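Local coordinates for protein RIF2 (Saccharomyces cerevisiae, PDB 4BJ1), which takes part in transcriptional silencing and telomere length regulation, and interacts with RIF1 and the RAP1 C-terminus, at residues L21-Y25 and F277-F281; K12-A17 and F236-S240. All blocks are in the same frame, centred on the assembly; numbering follows the deposited sequence.

Interaction 1 (L21-Y25 and F277-F281)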
ATOM      1  N   LEU A  21      -6.255   2.659   1.823  1.00 61.09           N
ATOM      2  CA  LEU A  21      -6.775   3.953   1.376  1.00 60.85           C
ATOM      3  C   LEU A  21      -5.744   4.553   0.394  1.00 63.42           C
ATOM      4  O   LEU A  21      -6.127   4.960  -0.705  1.00 62.15           O
ATOM      5  CB  LEU A  21      -7.077   4.851   2.598  1.00 61.44           C
ATOM      6  CG  LEU A  21      -7.838   6.176   2.380  1.00 66.33           C
ATOM      7  CD1 LEU A  21      -9.271   5.958   1.849  1.00 65.96           C
ATOM      8  CD2 LEU A  21      -7.909   6.941   3.679  1.00 70.53           C
ATOM      9  N   GLY A  22      -4.450   4.425   0.732  1.00 59.57           N
ATOM     10  CA  GLY A  22      -3.351   4.827  -0.137  1.00 58.76           C
ATOM     11  C   GLY A  22      -3.434   4.149  -1.492  1.00 63.26           C
ATOM     12  O   GLY A  22      -3.520   4.813  -2.525  1.00 64.44           O
ATOM     13  N   THR A  23      -3.498   2.823  -1.483  1.00 59.55           N
ATOM     14  CA  THR A  23      -3.655   1.958  -2.659  1.00 59.05           C
ATOM     15  C   THR A  23      -4.906   2.286  -3.481  1.00 66.19           C
ATOM     16  O   THR A  23      -4.809   2.401  -4.705  1.00 68.98           O
ATOM     17  CB  THR A  23      -3.621   0.505  -2.192  1.00 52.30           C
ATOM     18  OG1 THR A  23      -2.329   0.276  -1.651  1.00 60.85           O
ATOM     19  CG2 THR A  23      -3.877  -0.478  -3.294  1.00 33.98           C
ATOM     20  N   ASN A  24      -6.060   2.425  -2.813  1.00 62.30           N
ATOM     21  CA  ASN A  24      -7.345   2.756  -3.421  1.00 63.47           C
ATOM     22  C   ASN A  24      -7.272   4.045  -4.198  1.00 67.15           C
ATOM     23  O   ASN A  24      -7.682   4.043  -5.344  1.00 68.15           O
ATOM     24  CB  ASN A  24      -8.469   2.811  -2.379  1.00 65.73           C
ATOM     25  CG  ASN A  24      -8.896   1.465  -1.865  1.00 82.30           C
ATOM     26  OD1 ASN A  24      -8.463   0.415  -2.333  1.00 75.10           O
ATOM     27  ND2 ASN A  24      -9.752   1.460  -0.878  1.00 79.18           N
ATOM     28  N   TYR A  25      -6.714   5.118  -3.609  1.00 62.57           N
ATOM     29  CA  TYR A  25      -6.510   6.406  -4.268  1.00 62.97           C
ATOM     30  C   TYR A  25      -5.672   6.231  -5.528  1.00 69.47           C
ATOM     31  O   TYR A  25      -6.092   6.674  -6.599  1.00 72.67           O
ATOM     32  CB  TYR A  25      -5.783   7.359  -3.316  1.00 63.19           C
ATOM     33  CG  TYR A  25      -5.576   8.779  -3.806  1.00 63.96           C
ATOM     34  CD1 TYR A  25      -6.581   9.733  -3.670  1.00 66.62           C
ATOM     35  CD2 TYR A  25      -4.319   9.215  -4.234  1.00 63.69           C
ATOM     36  CE1 TYR A  25      -6.371  11.064  -4.031  1.00 67.82           C
ATOM     37  CE2 TYR A  25      -4.088  10.552  -4.567  1.00 64.81           C
ATOM     38  CZ  TYR A  25      -5.124  11.471  -4.477  1.00 73.75           C
ATOM     39  OH  TYR A  25      -4.939  12.793  -4.810  1.00 76.32           O
ATOM     40  N   PHE A 277     -11.563  13.288  -4.948  1.00 72.10           N
ATOM     41  CA  PHE A 277     -10.747  12.165  -4.457  1.00 68.77           C
ATOM     42  C   PHE A 277      -9.735  12.605  -3.405  1.00 69.58           C
ATOM     43  O   PHE A 277      -9.631  11.981  -2.355  1.00 66.97           O
ATOM     44  CB  PHE A 277     -10.098  11.394  -5.622  1.00 69.64           C
ATOM     45  CG  PHE A 277     -11.088  10.546  -6.384  1.00 72.11           C
ATOM     46  CD1 PHE A 277     -11.844  11.084  -7.413  1.00 76.89           C
ATOM     47  CD2 PHE A 277     -11.298   9.219  -6.042  1.00 74.91           C
ATOM     48  CE1 PHE A 277     -12.781  10.305  -8.102  1.00 79.32           C
ATOM     49  CE2 PHE A 277     -12.240   8.442  -6.728  1.00 79.31           C
ATOM     50  CZ  PHE A 277     -12.965   8.988  -7.764  1.00 78.68           C
ATOM     51  N   THR A 278      -9.079  13.735  -3.661  1.00 66.54           N
ATOM     52  CA  THR A 278      -8.096  14.371  -2.797  1.00 65.47           C
ATOM     53  C   THR A 278      -8.770  14.911  -1.541  1.00 69.40           C
ATOM     54  O   THR A 278      -8.269  14.640  -0.451  1.00 68.26           O
ATOM     55  CB  THR A 278      -7.366  15.443  -3.592  1.00 73.65           C
ATOM     56  OG1 THR A 278      -6.702  14.818  -4.693  1.00 71.31           O
ATOM     57  CG2 THR A 278      -6.383  16.213  -2.751  1.00 71.82           C
ATOM     58  N   TYR A 279      -9.917  15.639  -1.678  1.00 67.16           N
ATOM     59  CA  TYR A 279     -10.659  16.161  -0.523  1.00 67.50           C
ATOM     60  C   TYR A 279     -11.086  14.982   0.385  1.00 70.51           C
ATOM     61  O   TYR A 279     -10.840  15.031   1.591  1.00 71.11           O
ATOM     62  CB  TYR A 279     -11.841  17.070  -0.946  1.00 71.16           C
ATOM     63  CG  TYR A 279     -12.362  17.955   0.171  1.00 74.49           C
ATOM     64  CD1 TYR A 279     -13.261  17.465   1.110  1.00 77.85           C
ATOM     65  CD2 TYR A 279     -11.968  19.285   0.280  1.00 76.42           C
ATOM     66  CE1 TYR A 279     -13.703  18.252   2.175  1.00 81.70           C
ATOM     67  CE2 TYR A 279     -12.444  20.102   1.315  1.00 78.93           C
ATOM     68  CZ  TYR A 279     -13.305  19.574   2.271  1.00 87.12           C
ATOM     69  OH  TYR A 279     -13.755  20.298   3.356  1.00 85.94           O
ATOM     70  N   LEU A 280     -11.605  13.885  -0.200  1.00 65.12           N
ATOM     71  CA  LEU A 280     -11.994  12.697   0.566  1.00 64.10           C
ATOM     72  C   LEU A 280     -10.788  11.971   1.201  1.00 69.09           C
ATOM     73  O   LEU A 280     -10.849  11.576   2.374  1.00 69.82           O
ATOM     74  CB  LEU A 280     -12.825  11.736  -0.297  1.00 64.08           C
ATOM     75  CG  LEU A 280     -13.300  10.457   0.366  1.00 67.07           C
ATOM     76  CD1 LEU A 280     -14.306  10.740   1.463  1.00 67.22           C
ATOM     77  CD2 LEU A 280     -13.829   9.498  -0.655  1.00 70.16           C
ATOM     78  N   PHE A 281      -9.705  11.801   0.427  1.00 63.47           N
ATOM     79  CA  PHE A 281      -8.479  11.167   0.888  1.00 60.18           C
ATOM     80  C   PHE A 281      -7.910  11.943   2.077  1.00 64.14           C
ATOM     81  O   PHE A 281      -7.644  11.345   3.115  1.00 64.66           O
ATOM     82  CB  PHE A 281      -7.465  11.076  -0.268  1.00 60.38           C
ATOM     83  CG  PHE A 281      -6.183  10.373   0.082  1.00 59.86           C
ATOM     84  CD1 PHE A 281      -6.124   8.981   0.130  1.00 60.96           C
ATOM     85  CD2 PHE A 281      -5.034  11.100   0.397  1.00 60.17           C
ATOM     86  CE1 PHE A 281      -4.940   8.334   0.482  1.00 59.63           C
ATOM     87  CE2 PHE A 281      -3.849  10.447   0.751  1.00 60.32           C
ATOM     88  CZ  PHE A 281      -3.810   9.077   0.783  1.00 57.37           C
TER

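Interaction 2 (K12-A17 and F236-S240)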
ATOM      1  N   LYS A  12      -3.496  -2.536  14.117  1.00 70.71           N
ATOM      2  CA  LYS A  12      -3.487  -3.458  12.981  1.00 68.70           C
ATOM      3  C   LYS A  12      -4.439  -2.931  11.891  1.00 72.60           C
ATOM      4  O   LYS A  12      -4.021  -2.837  10.734  1.00 72.69           O
ATOM      5  CB  LYS A  12      -3.837  -4.897  13.404  1.00 70.75           C
ATOM      6  CG  LYS A  12      -3.780  -5.863  12.228  1.00 73.17           C
ATOM      7  CD  LYS A  12      -3.676  -7.334  12.647  1.00 84.33           C
ATOM      8  CE  LYS A  12      -4.992  -8.070  12.759  1.00 84.06           C
ATOM      9  NZ  LYS A  12      -5.749  -8.055  11.488  1.00 89.83           N
ATOM     10  N   PHE A  13      -5.688  -2.532  12.277  1.00 67.04           N
ATOM     11  CA  PHE A  13      -6.703  -1.974  11.393  1.00 63.18           C
ATOM     12  C   PHE A  13      -6.193  -0.671  10.815  1.00 68.20           C
ATOM     13  O   PHE A  13      -6.159  -0.530   9.595  1.00 67.91           O
ATOM     14  CB  PHE A  13      -8.022  -1.733  12.145  1.00 65.18           C
ATOM     15  CG  PHE A  13      -9.129  -1.297  11.225  1.00 65.88           C
ATOM     16  CD1 PHE A  13      -9.859  -2.231  10.499  1.00 69.64           C
ATOM     17  CD2 PHE A  13      -9.378   0.057  10.997  1.00 68.21           C
ATOM     18  CE1 PHE A  13     -10.833  -1.818   9.572  1.00 70.20           C
ATOM     19  CE2 PHE A  13     -10.354   0.469  10.075  1.00 69.92           C
ATOM     20  CZ  PHE A  13     -11.084  -0.470   9.380  1.00 68.12           C
ATOM     21  N   LYS A  14      -5.789   0.282  11.690  1.00 64.63           N
ATOM     22  CA  LYS A  14      -5.285   1.607  11.356  1.00 62.49           C
ATOM     23  C   LYS A  14      -4.243   1.515  10.260  1.00 66.48           C
ATOM     24  O   LYS A  14      -4.428   2.132   9.210  1.00 65.39           O
ATOM     25  CB  LYS A  14      -4.700   2.275  12.611  1.00 66.20           C
ATOM     26  CG  LYS A  14      -4.187   3.700  12.409  1.00 72.52           C
ATOM     27  CD  LYS A  14      -4.152   4.404  13.736  1.00 84.07           C
ATOM     28  CE  LYS A  14      -3.288   5.617  13.737  1.00 99.86           C
ATOM     29  NZ  LYS A  14      -3.105   6.084  15.127  1.00115.34           N
ATOM     30  N   SER A  15      -3.159   0.725  10.493  1.00 62.87           N
ATOM     31  CA  SER A  15      -2.061   0.593   9.546  1.00 61.39           C
ATOM     32  C   SER A  15      -2.522  -0.007   8.203  1.00 64.27           C
ATOM     33  O   SER A  15      -2.079   0.449   7.141  1.00 61.83           O
ATOM     34  CB  SER A  15      -0.931  -0.222  10.160  1.00 66.33           C
ATOM     35  OG  SER A  15      -1.280  -1.592  10.241  1.00 76.33           O
ATOM     36  N   MET A  16      -3.420  -1.010   8.253  1.00 61.03           N
ATOM     37  CA  MET A  16      -3.923  -1.693   7.062  1.00 59.81           C
ATOM     38  C   MET A  16      -4.885  -0.807   6.274  1.00 64.03           C
ATOM     39  O   MET A  16      -4.898  -0.850   5.033  1.00 63.86           O
ATOM     40  CB  MET A  16      -4.583  -3.024   7.439  1.00 63.34           C
ATOM     41  CG  MET A  16      -3.600  -4.151   7.659  1.00 68.63           C
ATOM     42  SD  MET A  16      -4.463  -5.703   7.993  1.00 74.68           S
ATOM     43  CE  MET A  16      -3.115  -6.778   8.262  1.00 73.44           C
ATOM     44  N   ALA A  17      -5.697  -0.014   7.001  1.00 60.05           N
ATOM     45  CA  ALA A  17      -6.660   0.916   6.429  1.00 58.70           C
ATOM     46  C   ALA A  17      -5.876   2.038   5.757  1.00 64.07           C
ATOM     47  O   ALA A  17      -6.182   2.392   4.623  1.00 65.03           O
ATOM     48  CB  ALA A  17      -7.587   1.469   7.508  1.00 59.76           C
ATOM     49  N   PHE A 236     -12.817  -1.185   2.454  1.00 69.59           N
ATOM     50  CA  PHE A 236     -11.602  -1.965   2.605  1.00 67.38           C
ATOM     51  C   PHE A 236     -11.838  -3.452   2.413  1.00 72.51           C
ATOM     52  O   PHE A 236     -12.925  -3.966   2.707  1.00 74.24           O
ATOM     53  CB  PHE A 236     -10.912  -1.661   3.934  1.00 67.34           C
ATOM     54  CG  PHE A 236     -10.602  -0.200   4.180  1.00 66.25           C
ATOM     55  CD1 PHE A 236     -10.054   0.593   3.172  1.00 67.49           C
ATOM     56  CD2 PHE A 236     -10.821   0.375   5.429  1.00 66.59           C
ATOM     57  CE1 PHE A 236      -9.774   1.947   3.401  1.00 66.66           C
ATOM     58  CE2 PHE A 236     -10.533   1.718   5.660  1.00 67.63           C
ATOM     59  CZ  PHE A 236     -10.013   2.496   4.643  1.00 65.26           C
ATOM     60  N   THR A 237     -10.801  -4.139   1.913  1.00 66.84           N
ATOM     61  CA  THR A 237     -10.833  -5.557   1.580  1.00 67.85           C
ATOM     62  C   THR A 237      -9.852  -6.446   2.349  1.00 70.91           C
ATOM     63  O   THR A 237      -9.877  -7.673   2.145  1.00 74.38           O
ATOM     64  CB  THR A 237     -10.640  -5.754   0.075  1.00 68.57           C
ATOM     65  OG1 THR A 237      -9.285  -5.472  -0.273  1.00 64.03           O
ATOM     66  CG2 THR A 237     -11.641  -4.971  -0.765  1.00 63.50           C
ATOM     67  N   PHE A 238      -9.001  -5.860   3.213  1.00 63.20           N
ATOM     68  CA  PHE A 238      -8.040  -6.651   4.004  1.00 63.35           C
ATOM     69  C   PHE A 238      -8.790  -7.481   5.068  1.00 72.91           C
ATOM     70  O   PHE A 238      -9.873  -7.059   5.459  1.00 73.87           O
ATOM     71  CB  PHE A 238      -6.964  -5.757   4.636  1.00 61.29           C
ATOM     72  CG  PHE A 238      -7.491  -4.691   5.553  1.00 59.80           C
ATOM     73  CD1 PHE A 238      -7.726  -4.961   6.900  1.00 62.75           C
ATOM     74  CD2 PHE A 238      -7.727  -3.403   5.082  1.00 58.30           C
ATOM     75  CE1 PHE A 238      -8.219  -3.970   7.753  1.00 62.61           C
ATOM     76  CE2 PHE A 238      -8.159  -2.400   5.943  1.00 60.57           C
ATOM     77  CZ  PHE A 238      -8.433  -2.695   7.270  1.00 60.15           C
ATOM     78  N   ASP A 239      -8.241  -8.623   5.544  1.00 72.80           N
ATOM     79  CA  ASP A 239      -8.934  -9.494   6.531  1.00 76.80           C
ATOM     80  C   ASP A 239     -10.372  -9.730   6.077  1.00 86.74           C
ATOM     81  O   ASP A 239     -11.324  -9.322   6.758  1.00 85.92           O
ATOM     82  CB  ASP A 239      -8.915  -8.960   7.989  1.00 77.90           C
ATOM     83  CG  ASP A 239      -7.583  -8.466   8.500  1.00 97.08           C
ATOM     84  OD1 ASP A 239      -6.572  -9.157   8.270  1.00100.62           O
ATOM     85  OD2 ASP A 239      -7.555  -7.381   9.153  1.00104.17           O
ATOM     86  N   SER A 240     -10.528 -10.301   4.866  1.00 88.15           N
ATOM     87  CA  SER A 240     -11.862 -10.570   4.355  1.00 90.70           C
ATOM     88  C   SER A 240     -12.506 -11.622   5.222  1.00 96.38           C
ATOM     89  O   SER A 240     -11.826 -12.560   5.651  1.00 96.35           O
ATOM     90  CB  SER A 240     -11.829 -10.980   2.890  1.00 96.84           C
ATOM     91  OG  SER A 240     -11.562  -9.817   2.117  1.00111.80           O
TER

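Interaction 1 (L21-Y25 and F277-F281)
An antiparallel helix pair joins helix 10-26, the first of the model in this AAA+ fold protein, to helix 276-290, which belongs to the AAA+ lid family region; Tyr25 and Phe281 fill the space between them. The axes of the two short segments run at 178° to each other and approach to 11.3 Å, a separation spanned by two aromatic side chains, one reaching across from each helix. Tyr25 holds its CG anti to the backbone N (chi1 -176°), which sends the phenol across to the first turn of helix 276-290. There the CE1 edge of the ring meets the backbone of Phe277, lying 3.8 Å from Phe277 C and almost level with it. At the far end Tyr25 OH and Thr278 OG1 share a hydrogen bond of 2.7 Å, in which either hydroxyl could be the donor. In the other direction, the Phe281 ring is carried to helix 10-26, and Tyr25 CG lies over one of its faces. The two rings meet obliquely, planes 33° apart and centroids separated by 4.6 Å. A phenylalanine in place of Tyr25 would probably keep much of the ring packing but leave Thr278 OG1 without its phenolic partner across the helix pair. Around the pair, His59 puts its ring edge-to-face with Tyr25 and stacks on Phe277, while Met233 of helix 223-233 touches both Phe277 and Phe281. Gln11 of the second subunit packs against Tyr25, Thr278 and Phe281, so the contact also borders the dimer interface. One helical turn before Tyr25, Leu21 sets its CG 4.0 Å from Phe281 CD1. The edge of the same phenylalanine ring completes the fit, with Phe281 CE1 3.9 Å from Gly22 CA.

Interaction 2 (K12-A17 and F236-S240)
Lys12 NZ is gripped by two carboxylates: it forms a salt bridge with Asp239 OD2 at 3.0 Å and another with Asp65 of the second subunit. The lysine chain bends at its third and fourth torsions (chi3 93°) to bring NZ to the carboxylate of Asp239, which approaches from the opposite direction, linking helix 10-26 to the loop between helices 223-233 and 243-257 in the AAA+ lid family region. The ammonium group probably also offsets the closeness of the two acidic side chains. Next to Asp239 in the loop, Phe238 packs on the helix. Met16 CB stands over the centre of its ring, a CH-pi contact of 3.6 Å to the centroid, and Met16 SD adds an oblique Met-aromatic contact, 3.5 Å from Phe238 CD1. Phe13 meets the same ring in an offset edge-to-face pair, its own face receiving the edge of Phe238, with the planes at 61°. Phe13 also packs edge-to-face with Phe294, and Phe236 stacks on Tyr248, tying the cluster to neighbouring helices. Ala17 CA sits over one face of the Phe236 ring, offset toward the rim, and Ala17 CB comes within 3.5 Å of Phe236 CE2.

In the fold
Helix 10-26 supplies one side of both contacts: its residues 12-17 meet loop residues 236-240 in interaction 2, and 21-25, further along, meet helix 276-290 in interaction 1. The centres lie about 15 Å apart, yet the two join directly through Phe236, whose CE1 is 3.9 Å from Leu21 N; Asn24 ND2 is 4.2 Å from Phe236 CD1 and hydrogen-bonds to the carbonyls of Met233 and Lys235, just before residues 236-240. A single helix, the first of the model, is thus packed against two parts of the lid family region, more than 200 residues away in the chain. Both contacts also touch the second subunit.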